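Local coordinates for ABC-type transport system, sugar-family extracellular solute-binding protein (Peptoclostridium difficile 630, PDB 6HNI), which binds tyrosine as the extracellular substrate-binding lipoprotein of an ABC transporter, probably handing it on for uptake, and also has adhesive properties, at residues 86-91 against 104-109; 108-113 against 130-135; 114-119 against 134-139; 156-161 against 209-214; 161-166 against 217-222. The protein carries 1 engineered substitution. All coordinates share one frame; numbering follows the deposited sequence. Where two conformers were deposited one is given.

Following the chain from its N terminus shows how a two-lobed binding protein is assembled. Interaction 1 closes the crossover through helix 93-102, and interaction 2 begins where it ends, sharing I108 and L109 and adding strand 132-136 at the edge of the same parallel sheet. Interaction 3 opens inside the loop closed by interaction 2 and ends on the same strand, at the tyrosine. The chain then enters the other parallel sheet. There interaction 4 pairs strands 157-163 and 211-214, while interaction 5 crosses it along the sequence, tying the end of the former strand to helix 218-221. Interactions 2, 3 and 5 all meet the ligand, so both sheets converge on it.

Interaction 1: 86-91 against 104-109; sequences DLIFAI and KDIPIL
I88 and I106 form an apolar centre in which CD1 of I88 lies 3.9 Å from CG2 of I106, the two side chains crossing at about a right angle. I108 extends this patch on the face of the sheet that it shares with I88, its CG1 standing 4.2 Å from I88 CB, and its CG2 touches the methyl of A90. F89 and L109 occupy the other face. There the F89 side chain, with CG anti to the backbone N (chi1 174°), brings the edge of its ring to the backbone of the next strand, CD1 lying 3.4 Å from L109 O near the ring plane. F44 stacks on this ring, and helix 258-273 covers the same face, touching L87, F89 and L109.

Outward from the side chains, the polar backbone is satisfied in parallel register. I88 N donates to P107 O at 3.0 Å, and I88 O accepts from L109 N at 2.8 Å. A90 N completes the set on L109 O, also at 2.8 Å. At the edge, the P107 ring closes on the last carbonyl before the strand, its CG 3.3 Å from D86 O, while the D86 carboxylate turns to the backbone N of K25. Two parallel neighbours joined through helix 93-102 make a beta-alpha-beta crossover, the building unit of the Rossmann-like lobes of periplasmic-type binding proteins.

Interaction 2: 108-113 against 130-135; sequences ILITAV and TNVSGT. With TYR (tyrosine), chain B.
The I110 side chain packs against V132, S133 and T135. Its CB sits 3.9 Å from S133 O. From there chi1 of 70° sets CG1 between the backbone N and the carbonyl carbon, which lays this methylene over the neighbouring strand, 3.4 Å from S133 O. The other branch, CG2, turns to V132 and packs 3.6 Å from V132 CG1, the two side chains crossing at about a right angle. The tip, CD1, reaches 4.1 Å from T135 O and continues to P116, while A96 of helix 93-102 also packs against this side chain.

Around I110 the backbones are paired as parallel strands, I108 N bonding to N131 O, S133 N to I108 O and I110 N to S133 O. The last bond is less regular: T135 N is 2.9 Å from I110 O but lies 36° out of the carbonyl plane. Between these residues G134 adopts backbone angles available in practice to glycine alone. T111 and T135 lie side by side and point the same way, their OG1 atoms hydrogen-bonded at 2.8 Å, with T265 OG1 as a further partner of T135. At the other end, the N131 amide donates to the backbone oxygens of I106 and T103.

Beyond T111 the chain turns at A112, and A112 O comes 2.9 Å from the carboxylate carbon, TYR C, of the bound tyrosine. This is the C-terminal edge of a parallel alpha/beta sheet, where such folds characteristically place their ligands.

Interaction 3: 114-119 against 134-139; sequences SDPVAA and GTSDFV. With TYR (tyrosine), chain B.
S114 and F138 bring the two backbones closest, with CA atoms 4.6 Å apart where the loop after strand 108-113 passes the end of strand 132-136. S114 and D137 then converge on the amino group of the bound tyrosine. Its N donates to S114 OG at 2.9 Å and to D137 OD2 at 2.8 Å, with a weak third bond to D137 OD1. The D137 carboxylate reaches it because CG stands between the backbone N and the carbonyl carbon (chi1 65°), folding the group back over its own chain. S114 uses its backbone as well: its N donates to the ligand OXT at 3.1 Å, so one residue grips ammonium and carboxylate alike. A water 2.8 Å from S114 OG donates to D137 O and so bridges S114 and D137.

S136 organises the turn at the end of its strand. Its OG accepts from F138 N at 3.1 Å in an ST turn and also bonds V113 O, while P116 CD packs 3.9 Å from the same oxygen. In the 114-119 segment, D115 OD1 accepts from A118 N, an Asx motif.

Y258, at the start of helix 258-273, bonds D137 OD2 through its hydroxyl, and L261 of that helix touches the same side chain. S114 faces N168 and Q172 of helix 167-183, which also meets D115 and A118 through V171; the contact thus sits between a helix flanking each parallel sheet.

Interaction 4: 156-161 against 209-214; sequences KTIGVM and IDVLYV
D210 fastens the start of the 156-161 segment with a single carboxylate oxygen. Its OD2 accepts from K156 N at 2.9 Å and from T157 N at 3.0 Å, both on the anti side but from opposite faces of the carboxylate plane. A water oxygen donates to D210 OD2 at 2.6 Å and also bonds T157 OG1. The grip is returned through the backbone, where D210 N donates to T157 O at 2.9 Å and V211 N adds a weak bond to the same acceptor.

Regular parallel pairing follows around G159, with G159 N bonding to V211 O and Y213 N to G159 O, each at 2.8 Å. I209 lies over G159, its CG2 3.6 Å from G159 CA and its CD1 crowding the place a beta carbon would take, so the close fit depends on glycine. On the other face I158 CG2 packs 3.9 Å from Y213 CB. Further out the strands part, and a water accepting from M161 N and donating to Y213 O spans the gap. Strands 186-192 and 238-240 flank the pair and hold it inside the sheet.

Three donors meeting one oxygen would favour an ionised D210, so the pairing combines a charge-assisted start, a tight apolar middle and a hydrated end.

Interaction 5: 161-166 against 217-222; sequences MYNTSE and DNLVAS. With TYR (tyrosine), chain B.
E166 and D217 reach across to each other's segments, and their side-chain conformations decide the contact. E166 runs extended (chi2 -179°) and presents the syn lone pairs of both oxygens to the start of helix 218-221: OE1 accepts from N218 N at 2.9 Å and OE2 from L219 N at 3.1 Å. N218 ND2 also donates to OE1, but from 57° above the carboxylate plane. On its anti lone pair OE2 takes N163 ND2 at 3.0 Å, a bond within the type I turn 163-166 that steadies the carboxylate.

CG anti to the backbone N (chi1 -177°) carries the D217 carboxylate toward the strand, and its turn about CB-CG gives each oxygen its own donor. OD2 points to the strand and accepts from N163 N at 2.8 Å, with S169 OG as another partner. OD1, the N-cap acceptor, uses its anti lone pair for V220 N, also at 2.8 Å. Two carboxylates, E166 OE2 and D217 OD1 only 3.7 Å apart, therefore share one helix N terminus, whose N-H groups probably offset their mutual repulsion. V220 CG2 rests 3.5 Å from M161 O.

N218 ND2, which gives one hydrogen to E166, donates the other to the tyrosine O at 2.9 Å, and its OD1 is fixed by H34. E166 is thus a second-shell residue, and this capped helix start forms one wall of the tyrosine pocket.

Interaction 1: 86-91 against 104-109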
# COMPACT_ATOMS: atom_id res chain seq x y z
N ASP A 86 1.88 -20.96 13.76
CA ASP A 86 2.45 -21.70 12.65
C ASP A 86 2.84 -20.84 11.44
O ASP A 86 3.72 -21.19 10.67
CB ASP A 86 1.44 -22.78 12.22
CG ASP A 86 1.17 -23.80 13.32
OD1 ASP A 86 2.13 -24.54 13.57
OD2 ASP A 86 0.06 -23.78 13.94
N LEU A 87 2.18 -19.68 11.33
CA LEU A 87 2.37 -18.77 10.20
C LEU A 87 1.91 -17.40 10.67
O LEU A 87 0.90 -17.26 11.33
CB LEU A 87 1.51 -19.22 9.01
CG LEU A 87 1.39 -18.25 7.82
CD1 LEU A 87 2.71 -18.15 7.14
CD2 LEU A 87 0.34 -18.75 6.83
N ILE A 88 2.68 -16.39 10.24
CA ILE A 88 2.28 -14.96 10.42
C ILE A 88 2.07 -14.31 9.06
O ILE A 88 2.90 -14.47 8.19
CB ILE A 88 3.37 -14.23 11.19
CG1 ILE A 88 3.46 -14.75 12.62
CG2 ILE A 88 3.06 -12.70 11.23
CD1 ILE A 88 4.71 -14.33 13.36
N PHE A 89 0.91 -13.72 8.89
CA PHE A 89 0.61 -12.94 7.69
C PHE A 89 0.66 -11.45 8.12
O PHE A 89 -0.10 -11.02 8.96
CB PHE A 89 -0.79 -13.31 7.20
CG PHE A 89 -1.32 -12.49 6.03
CD1 PHE A 89 -0.51 -12.12 4.96
CD2 PHE A 89 -2.65 -12.15 6.01
CE1 PHE A 89 -1.06 -11.33 3.92
CE2 PHE A 89 -3.19 -11.40 4.98
CZ PHE A 89 -2.37 -11.03 3.93
N ALA A 90 1.61 -10.76 7.47
CA ALA A 90 1.88 -9.31 7.83
C ALA A 90 1.50 -8.42 6.65
O ALA A 90 1.96 -8.60 5.52
CB ALA A 90 3.35 -9.14 8.22
N ILE A 91 0.68 -7.40 6.98
CA ILE A 91 0.10 -6.54 5.99
C ILE A 91 0.67 -5.14 6.26
O ILE A 91 0.29 -4.53 7.25
CB ILE A 91 -1.44 -6.52 6.07
CG1 ILE A 91 -2.03 -7.96 5.91
CG2 ILE A 91 -2.05 -5.56 5.09
CD1 ILE A 91 -3.49 -7.96 6.25
N LYS A 104 12.67 -15.06 13.74
CA LYS A 104 13.39 -15.49 12.54
C LYS A 104 13.09 -16.94 12.23
O LYS A 104 13.63 -17.49 11.29
CB LYS A 104 14.90 -15.31 12.65
CG LYS A 104 15.39 -13.89 12.92
CD LYS A 104 15.16 -12.94 11.76
CE LYS A 104 15.77 -11.56 12.07
NZ LYS A 104 15.06 -11.01 13.26
N ASP A 105 12.17 -17.54 12.99
CA ASP A 105 11.84 -19.00 12.85
C ASP A 105 10.46 -19.29 12.27
O ASP A 105 10.31 -20.22 11.47
CB ASP A 105 11.97 -19.71 14.19
CG ASP A 105 13.35 -19.54 14.79
OD1 ASP A 105 14.36 -19.67 14.05
OD2 ASP A 105 13.45 -19.24 16.00
N ILE A 106 9.44 -18.57 12.70
CA ILE A 106 8.09 -18.76 12.20
C ILE A 106 8.02 -18.18 10.79
O ILE A 106 8.44 -17.02 10.56
CB ILE A 106 7.06 -18.08 13.12
CG1 ILE A 106 7.12 -18.62 14.55
CG2 ILE A 106 5.63 -18.08 12.55
CD1 ILE A 106 6.24 -17.89 15.53
N PRO A 107 7.43 -18.84 9.80
CA PRO A 107 7.31 -18.27 8.48
C PRO A 107 6.41 -17.05 8.51
O PRO A 107 5.34 -17.06 9.12
CB PRO A 107 6.72 -19.40 7.62
CG PRO A 107 6.16 -20.30 8.59
CD PRO A 107 6.92 -20.27 9.82
N ILE A 108 6.87 -16.01 7.79
CA ILE A 108 6.13 -14.77 7.65
C ILE A 108 5.80 -14.58 6.19
O ILE A 108 6.71 -14.59 5.35
CB ILE A 108 6.96 -13.60 8.17
CG1 ILE A 108 7.29 -13.76 9.67
CG2 ILE A 108 6.20 -12.30 7.87
CD1 ILE A 108 8.45 -12.81 10.08
N LEU A 109 4.53 -14.42 5.88
CA LEU A 109 4.10 -14.05 4.54
C LEU A 109 3.67 -12.60 4.62
O LEU A 109 2.84 -12.25 5.41
CB LEU A 109 2.95 -14.93 4.03
CG LEU A 109 3.42 -16.33 3.57
CD1 LEU A 109 2.18 -17.04 3.21
CD2 LEU A 109 4.34 -16.28 2.37

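Interaction 2: 108-113 against 130-135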
# COMPACT_ATOMS: atom_id res chain seq x y z
N ILE A 108 6.87 -16.01 7.79
CA ILE A 108 6.13 -14.77 7.65
C ILE A 108 5.80 -14.58 6.19
O ILE A 108 6.71 -14.59 5.35
CB ILE A 108 6.96 -13.60 8.17
CG1 ILE A 108 7.29 -13.76 9.67
CG2 ILE A 108 6.20 -12.30 7.87
CD1 ILE A 108 8.45 -12.81 10.08
N LEU A 109 4.53 -14.42 5.88
CA LEU A 109 4.10 -14.05 4.54
C LEU A 109 3.67 -12.60 4.62
O LEU A 109 2.84 -12.25 5.41
CB LEU A 109 2.95 -14.93 4.03
CG LEU A 109 3.42 -16.33 3.57
CD1 LEU A 109 2.18 -17.04 3.21
CD2 LEU A 109 4.34 -16.28 2.37
N ILE A 110 4.22 -11.82 3.70
CA ILE A 110 3.93 -10.36 3.65
C ILE A 110 3.03 -10.08 2.48
O ILE A 110 2.97 -10.80 1.47
CB ILE A 110 5.26 -9.56 3.52
CG1 ILE A 110 5.92 -9.72 2.19
CG2 ILE A 110 6.16 -9.90 4.68
CD1 ILE A 110 7.26 -9.03 1.96
N THR A 111 2.36 -8.92 2.55
CA THR A 111 1.70 -8.34 1.41
C THR A 111 1.72 -6.79 1.64
O THR A 111 2.00 -6.33 2.78
CB THR A 111 0.26 -8.75 1.22
OG1 THR A 111 -0.22 -8.34 -0.09
CG2 THR A 111 -0.68 -8.31 2.31
N ALA A 112 1.45 -6.08 0.55
CA ALA A 112 1.39 -4.55 0.62
C ALA A 112 2.70 -4.04 1.13
O ALA A 112 2.67 -3.01 1.85
CB ALA A 112 0.24 -4.12 1.45
N VAL A 113 3.80 -4.62 0.74
CA VAL A 113 5.15 -4.16 1.04
C VAL A 113 5.77 -3.70 -0.25
O VAL A 113 5.96 -4.44 -1.19
CB VAL A 113 6.01 -5.25 1.69
CG1 VAL A 113 7.48 -4.86 1.81
CG2 VAL A 113 5.42 -5.62 3.02
N THR A 130 15.57 -15.90 3.97
CA THR A 130 15.12 -15.56 5.32
C THR A 130 13.81 -16.33 5.55
O THR A 130 13.36 -17.09 4.67
CB THR A 130 14.85 -14.02 5.48
OG1 THR A 130 13.73 -13.66 4.67
CG2 THR A 130 16.07 -13.19 5.09
N ASN A 131 13.17 -16.10 6.68
CA ASN A 131 11.87 -16.66 6.98
C ASN A 131 10.68 -15.88 6.40
O ASN A 131 9.55 -16.05 6.85
CB ASN A 131 11.66 -16.91 8.48
CG ASN A 131 11.75 -15.62 9.34
OD1 ASN A 131 12.73 -14.90 9.22
ND2 ASN A 131 10.82 -15.44 10.26
N VAL A 132 10.95 -15.01 5.43
CA VAL A 132 9.93 -14.14 4.85
C VAL A 132 9.76 -14.35 3.35
O VAL A 132 10.74 -14.40 2.63
CB VAL A 132 10.31 -12.64 5.06
CG1 VAL A 132 9.19 -11.77 4.54
CG2 VAL A 132 10.56 -12.41 6.54
N SER A 133 8.52 -14.44 2.89
CA SER A 133 8.18 -14.32 1.48
C SER A 133 6.79 -13.69 1.37
O SER A 133 6.29 -13.13 2.36
CB SER A 133 8.27 -15.64 0.73
OG SER A 133 8.16 -15.35 -0.67
N GLY A 134 6.21 -13.66 0.18
CA GLY A 134 4.90 -13.14 -0.03
C GLY A 134 4.79 -12.32 -1.29
O GLY A 134 5.35 -12.64 -2.29
N THR A 135 4.06 -11.22 -1.14
CA THR A 135 3.80 -10.34 -2.26
C THR A 135 4.27 -8.88 -1.92
O THR A 135 4.27 -8.48 -0.77
CB THR A 135 2.32 -10.27 -2.65
OG1 THR A 135 1.52 -10.02 -1.50
CG2 THR A 135 1.85 -11.61 -3.27
N TYR B . 3.04 0.03 0.30
CA TYR B . 2.75 0.24 1.73
C TYR B . 3.82 -0.44 2.57
O TYR B . 3.66 -0.50 3.78
CB TYR B . 1.30 -0.09 2.11
CG TYR B . 0.31 0.81 1.45
CD1 TYR B . 0.26 2.19 1.82
CD2 TYR B . -0.54 0.42 0.46
CE1 TYR B . -0.58 3.05 1.17
CE2 TYR B . -1.40 1.28 -0.20
CZ TYR B . -1.41 2.64 0.17
OH TYR B . -2.26 3.52 -0.49
OXT TYR B . 4.85 -0.82 2.05

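Interaction 3: 114-119 against 134-139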
# COMPACT_ATOMS: atom_id res chain seq x y z
N SER A 114 6.14 -2.39 -0.32
CA SER A 114 6.58 -1.84 -1.57
C SER A 114 7.90 -2.37 -2.04
O SER A 114 8.09 -2.61 -3.23
CB SER A 114 6.70 -0.28 -1.48
OG SER A 114 5.49 0.32 -1.16
N ASP A 115 8.84 -2.50 -1.11
CA ASP A 115 10.25 -2.83 -1.40
C ASP A 115 10.77 -3.70 -0.27
O ASP A 115 11.30 -3.27 0.73
CB ASP A 115 11.11 -1.57 -1.57
CG ASP A 115 12.47 -1.85 -2.27
OD1 ASP A 115 13.13 -2.90 -1.97
OD2 ASP A 115 12.89 -0.97 -3.06
N PRO A 116 10.55 -5.05 -0.41
CA PRO A 116 10.97 -5.94 0.62
C PRO A 116 12.45 -5.98 0.91
O PRO A 116 12.85 -6.16 2.04
CB PRO A 116 10.49 -7.32 0.08
CG PRO A 116 9.36 -6.99 -0.79
CD PRO A 116 9.68 -5.69 -1.41
N VAL A 117 13.27 -5.78 -0.11
CA VAL A 117 14.72 -5.73 0.08
C VAL A 117 15.15 -4.47 0.87
O VAL A 117 15.88 -4.53 1.83
CB VAL A 117 15.46 -5.79 -1.27
CG1 VAL A 117 16.94 -5.56 -1.09
CG2 VAL A 117 15.21 -7.14 -1.95
N ALA A 118 14.59 -3.35 0.49
CA ALA A 118 14.94 -2.11 1.20
C ALA A 118 14.47 -2.09 2.65
O ALA A 118 15.07 -1.44 3.52
CB ALA A 118 14.40 -0.86 0.47
N ALA A 119 13.39 -2.83 2.90
CA ALA A 119 12.86 -2.98 4.25
C ALA A 119 13.64 -4.00 5.08
O ALA A 119 13.34 -4.17 6.26
CB ALA A 119 11.40 -3.37 4.21
N GLY A 134 6.21 -13.66 0.18
CA GLY A 134 4.90 -13.14 -0.03
C GLY A 134 4.79 -12.32 -1.29
O GLY A 134 5.35 -12.64 -2.29
N THR A 135 4.06 -11.22 -1.14
CA THR A 135 3.80 -10.34 -2.26
C THR A 135 4.27 -8.88 -1.92
O THR A 135 4.27 -8.48 -0.77
CB THR A 135 2.32 -10.27 -2.65
OG1 THR A 135 1.52 -10.02 -1.50
CG2 THR A 135 1.85 -11.61 -3.27
N SER A 136 4.63 -8.23 -3.01
CA SER A 136 5.00 -6.80 -2.98
C SER A 136 3.98 -6.06 -3.79
O SER A 136 3.57 -6.45 -4.88
CB SER A 136 6.39 -6.66 -3.54
OG SER A 136 6.62 -5.24 -3.85
N ASP A 137 3.64 -4.84 -3.28
CA ASP A 137 2.76 -3.91 -3.99
C ASP A 137 3.56 -2.87 -4.76
O ASP A 137 3.03 -1.76 -5.01
CB ASP A 137 1.72 -3.24 -3.09
CG ASP A 137 2.32 -2.32 -2.01
OD1 ASP A 137 3.52 -2.42 -1.76
OD2 ASP A 137 1.48 -1.57 -1.42
N PHE A 138 4.77 -3.18 -5.16
CA PHE A 138 5.52 -2.31 -6.07
C PHE A 138 4.70 -1.94 -7.27
O PHE A 138 4.05 -2.78 -7.93
CB PHE A 138 6.81 -2.96 -6.56
CG PHE A 138 7.50 -2.12 -7.58
CD1 PHE A 138 8.23 -1.02 -7.17
CD2 PHE A 138 7.33 -2.34 -8.92
CE1 PHE A 138 8.80 -0.16 -8.12
CE2 PHE A 138 7.88 -1.50 -9.87
CZ PHE A 138 8.62 -0.42 -9.47
N VAL A 139 4.70 -0.64 -7.61
CA VAL A 139 4.15 -0.11 -8.83
C VAL A 139 5.03 1.01 -9.31
O VAL A 139 5.54 1.76 -8.47
CB VAL A 139 2.68 0.36 -8.64
CG1 VAL A 139 2.52 1.55 -7.63
CG2 VAL A 139 2.00 0.62 -9.98
N TYR B . 3.04 0.03 0.30
CA TYR B . 2.75 0.24 1.73
C TYR B . 3.82 -0.44 2.57
O TYR B . 3.66 -0.50 3.78
CB TYR B . 1.30 -0.09 2.11
CG TYR B . 0.31 0.81 1.45
CD1 TYR B . 0.26 2.19 1.82
CD2 TYR B . -0.54 0.42 0.46
CE1 TYR B . -0.58 3.05 1.17
CE2 TYR B . -1.40 1.28 -0.20
CZ TYR B . -1.41 2.64 0.17
OH TYR B . -2.26 3.52 -0.49
OXT TYR B . 4.85 -0.82 2.05
O HOH W 1 4.14 0.55 -3.65

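Interaction 4: 156-161 against 209-214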
# COMPACT_ATOMS: atom_id res chain seq x y z
N LYS A 156 3.78 21.18 -14.32
CA LYS A 156 5.24 21.07 -14.30
C LYS A 156 5.81 20.80 -12.92
O LYS A 156 6.95 20.40 -12.83
CB LYS A 156 5.91 22.32 -14.90
CG LYS A 156 5.62 22.54 -16.39
CD LYS A 156 6.38 21.58 -17.32
CE LYS A 156 7.73 22.14 -17.83
NZ LYS A 156 8.71 21.12 -18.40
N THR A 157 5.02 21.07 -11.87
CA THR A 157 5.48 20.93 -10.49
C THR A 157 4.59 19.96 -9.74
O THR A 157 3.40 20.17 -9.64
CB THR A 157 5.55 22.30 -9.73
OG1 THR A 157 6.39 23.23 -10.44
CG2 THR A 157 6.13 22.09 -8.34
N ILE A 158 5.22 18.92 -9.22
CA ILE A 158 4.53 17.80 -8.54
C ILE A 158 4.87 17.90 -7.04
O ILE A 158 6.05 17.88 -6.69
CB ILE A 158 5.01 16.43 -9.07
CG1 ILE A 158 4.77 16.34 -10.58
CG2 ILE A 158 4.31 15.29 -8.33
CD1 ILE A 158 5.49 15.20 -11.24
N GLY A 159 3.86 17.96 -6.18
CA GLY A 159 4.08 17.84 -4.76
C GLY A 159 3.99 16.38 -4.29
O GLY A 159 3.24 15.58 -4.88
N VAL A 160 4.69 16.11 -3.22
CA VAL A 160 4.57 14.78 -2.54
C VAL A 160 4.71 14.99 -1.04
O VAL A 160 5.73 15.50 -0.56
CB VAL A 160 5.60 13.79 -3.11
CG1 VAL A 160 7.03 14.16 -2.90
CG2 VAL A 160 5.34 12.43 -2.49
N MET A 161 3.68 14.60 -0.30
CA MET A 161 3.73 14.51 1.15
C MET A 161 3.84 13.04 1.54
O MET A 161 3.13 12.19 0.98
CB MET A 161 2.49 15.19 1.78
CG MET A 161 2.50 15.20 3.28
SD MET A 161 1.30 16.34 4.01
CE MET A 161 -0.20 15.54 3.52
N ILE A 209 2.44 23.98 -6.02
CA ILE A 209 2.38 22.78 -6.88
C ILE A 209 1.21 22.84 -7.84
O ILE A 209 0.20 23.55 -7.59
CB ILE A 209 2.30 21.46 -6.03
CG1 ILE A 209 0.94 21.33 -5.30
CG2 ILE A 209 3.49 21.42 -5.11
CD1 ILE A 209 0.76 20.02 -4.50
N ASP A 210 1.31 22.03 -8.91
CA ASP A 210 0.25 21.92 -9.88
C ASP A 210 -0.59 20.65 -9.63
O ASP A 210 -1.77 20.59 -10.02
CB ASP A 210 0.85 21.88 -11.29
CG ASP A 210 1.69 23.13 -11.65
OD1 ASP A 210 1.25 24.25 -11.29
OD2 ASP A 210 2.76 22.99 -12.31
N VAL A 211 0.06 19.62 -9.06
CA VAL A 211 -0.57 18.30 -8.82
C VAL A 211 0.13 17.69 -7.61
O VAL A 211 1.30 17.95 -7.37
CB VAL A 211 -0.42 17.43 -10.09
CG1 VAL A 211 1.03 17.02 -10.31
CG2 VAL A 211 -1.30 16.16 -10.02
N LEU A 212 -0.63 16.90 -6.85
CA LEU A 212 -0.11 16.12 -5.71
C LEU A 212 -0.05 14.65 -6.12
O LEU A 212 -1.04 14.17 -6.70
CB LEU A 212 -0.98 16.23 -4.53
CG LEU A 212 -0.41 15.67 -3.25
CD1 LEU A 212 0.72 16.48 -2.65
CD2 LEU A 212 -1.51 15.50 -2.22
N TYR A 213 1.09 14.04 -5.87
CA TYR A 213 1.20 12.55 -6.03
C TYR A 213 1.19 11.92 -4.65
O TYR A 213 1.95 12.32 -3.76
CB TYR A 213 2.48 12.23 -6.77
CG TYR A 213 2.66 10.72 -7.01
CD1 TYR A 213 1.99 10.08 -8.03
CD2 TYR A 213 3.49 9.94 -6.21
CE1 TYR A 213 2.13 8.69 -8.21
CE2 TYR A 213 3.63 8.57 -6.43
CZ TYR A 213 2.97 8.02 -7.46
OH TYR A 213 3.12 6.62 -7.64
N VAL A 214 0.35 10.90 -4.47
CA VAL A 214 0.27 10.17 -3.21
C VAL A 214 0.89 8.79 -3.39
O VAL A 214 0.25 7.90 -4.02
CB VAL A 214 -1.15 10.14 -2.68
CG1 VAL A 214 -1.24 9.33 -1.38
CG2 VAL A 214 -1.70 11.56 -2.48
O HOH W 2 4.69 24.75 -12.03
O HOH W 3 1.40 13.02 -1.08

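Interaction 5: 161-166 against 217-222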
# COMPACT_ATOMS: atom_id res chain seq x y z
N MET A 161 3.68 14.60 -0.30
CA MET A 161 3.73 14.51 1.15
C MET A 161 3.84 13.04 1.54
O MET A 161 3.13 12.19 0.98
CB MET A 161 2.49 15.19 1.78
CG MET A 161 2.50 15.20 3.28
SD MET A 161 1.30 16.34 4.01
CE MET A 161 -0.20 15.54 3.52
N TYR A 162 4.71 12.76 2.50
CA TYR A 162 4.96 11.34 2.88
C TYR A 162 5.54 11.30 4.27
O TYR A 162 6.06 12.31 4.80
CB TYR A 162 5.90 10.74 1.89
CG TYR A 162 7.29 11.28 1.89
CD1 TYR A 162 7.57 12.54 1.32
CD2 TYR A 162 8.31 10.60 2.51
CE1 TYR A 162 8.85 13.03 1.33
CE2 TYR A 162 9.60 11.10 2.52
CZ TYR A 162 9.87 12.32 1.92
OH TYR A 162 11.16 12.78 1.93
N ASN A 163 5.52 10.13 4.88
CA ASN A 163 6.08 9.82 6.19
C ASN A 163 7.56 9.52 6.05
O ASN A 163 7.92 8.49 5.47
CB ASN A 163 5.33 8.59 6.77
CG ASN A 163 5.70 8.28 8.21
OD1 ASN A 163 6.63 8.88 8.78
ND2 ASN A 163 4.99 7.30 8.79
N THR A 164 8.43 10.34 6.63
CA THR A 164 9.86 10.13 6.51
C THR A 164 10.33 8.88 7.25
O THR A 164 11.44 8.43 7.02
CB THR A 164 10.64 11.36 7.00
OG1 THR A 164 10.30 11.62 8.35
CG2 THR A 164 10.30 12.56 6.15
N SER A 165 9.48 8.32 8.12
CA SER A 165 9.76 7.05 8.80
C SER A 165 9.44 5.79 8.04
O SER A 165 9.77 4.73 8.54
CB SER A 165 8.97 6.97 10.12
OG SER A 165 9.35 8.01 10.97
N GLU A 166 8.77 5.87 6.90
CA GLU A 166 8.42 4.69 6.11
C GLU A 166 9.41 4.48 4.97
O GLU A 166 9.47 5.27 3.99
CB GLU A 166 6.97 4.84 5.58
CG GLU A 166 5.89 4.69 6.65
CD GLU A 166 4.44 4.81 6.11
OE1 GLU A 166 4.13 4.15 5.07
OE2 GLU A 166 3.61 5.57 6.73
N ASP A 217 2.01 5.34 0.97
CA ASP A 217 2.40 5.75 2.27
C ASP A 217 1.21 5.57 3.23
O ASP A 217 0.11 6.05 2.98
CB ASP A 217 2.71 7.28 2.18
CG ASP A 217 3.20 7.84 3.50
OD1 ASP A 217 2.39 8.20 4.38
OD2 ASP A 217 4.44 7.92 3.63
N ASN A 218 1.44 4.76 4.29
CA ASN A 218 0.38 4.42 5.19
C ASN A 218 -0.20 5.59 5.96
O ASN A 218 -1.37 5.65 6.17
CB ASN A 218 0.84 3.32 6.17
CG ASN A 218 1.10 1.98 5.47
OD1 ASN A 218 0.14 1.29 5.05
ND2 ASN A 218 2.36 1.64 5.33
N LEU A 219 0.69 6.52 6.34
CA LEU A 219 0.25 7.72 7.08
C LEU A 219 -0.67 8.60 6.23
O LEU A 219 -1.77 8.95 6.64
CB LEU A 219 1.47 8.44 7.60
CG LEU A 219 1.13 9.61 8.53
CD1 LEU A 219 0.49 9.12 9.81
CD2 LEU A 219 2.39 10.40 8.81
N VAL A 220 -0.24 8.89 5.01
CA VAL A 220 -1.04 9.75 4.12
C VAL A 220 -2.32 9.05 3.64
O VAL A 220 -3.40 9.63 3.62
CB VAL A 220 -0.20 10.30 2.97
CG1 VAL A 220 -1.05 11.18 2.07
CG2 VAL A 220 0.93 11.17 3.54
N ALA A 221 -2.21 7.75 3.32
CA ALA A 221 -3.41 6.99 2.92
C ALA A 221 -4.46 6.98 4.02
O ALA A 221 -5.64 6.93 3.72
CB ALA A 221 -3.00 5.56 2.53
N SER A 222 -4.05 6.99 5.29
CA SER A 222 -4.97 7.02 6.43
C SER A 222 -5.61 8.37 6.73
O SER A 222 -6.57 8.44 7.52
CB SER A 222 -4.21 6.64 7.67
OG SER A 222 -3.81 5.29 7.55
N TYR B . 3.04 0.03 0.30
CA TYR B . 2.75 0.24 1.73
C TYR B . 3.82 -0.44 2.57
O TYR B . 3.66 -0.50 3.78
CB TYR B . 1.30 -0.09 2.11
CG TYR B . 0.31 0.81 1.45
CD1 TYR B . 0.26 2.19 1.82
CD2 TYR B . -0.54 0.42 0.46
CE1 TYR B . -0.58 3.05 1.17
CE2 TYR B . -1.40 1.28 -0.20
CZ TYR B . -1.41 2.64 0.17
OH TYR B . -2.26 3.52 -0.49
OXT TYR B . 4.85 -0.82 2.05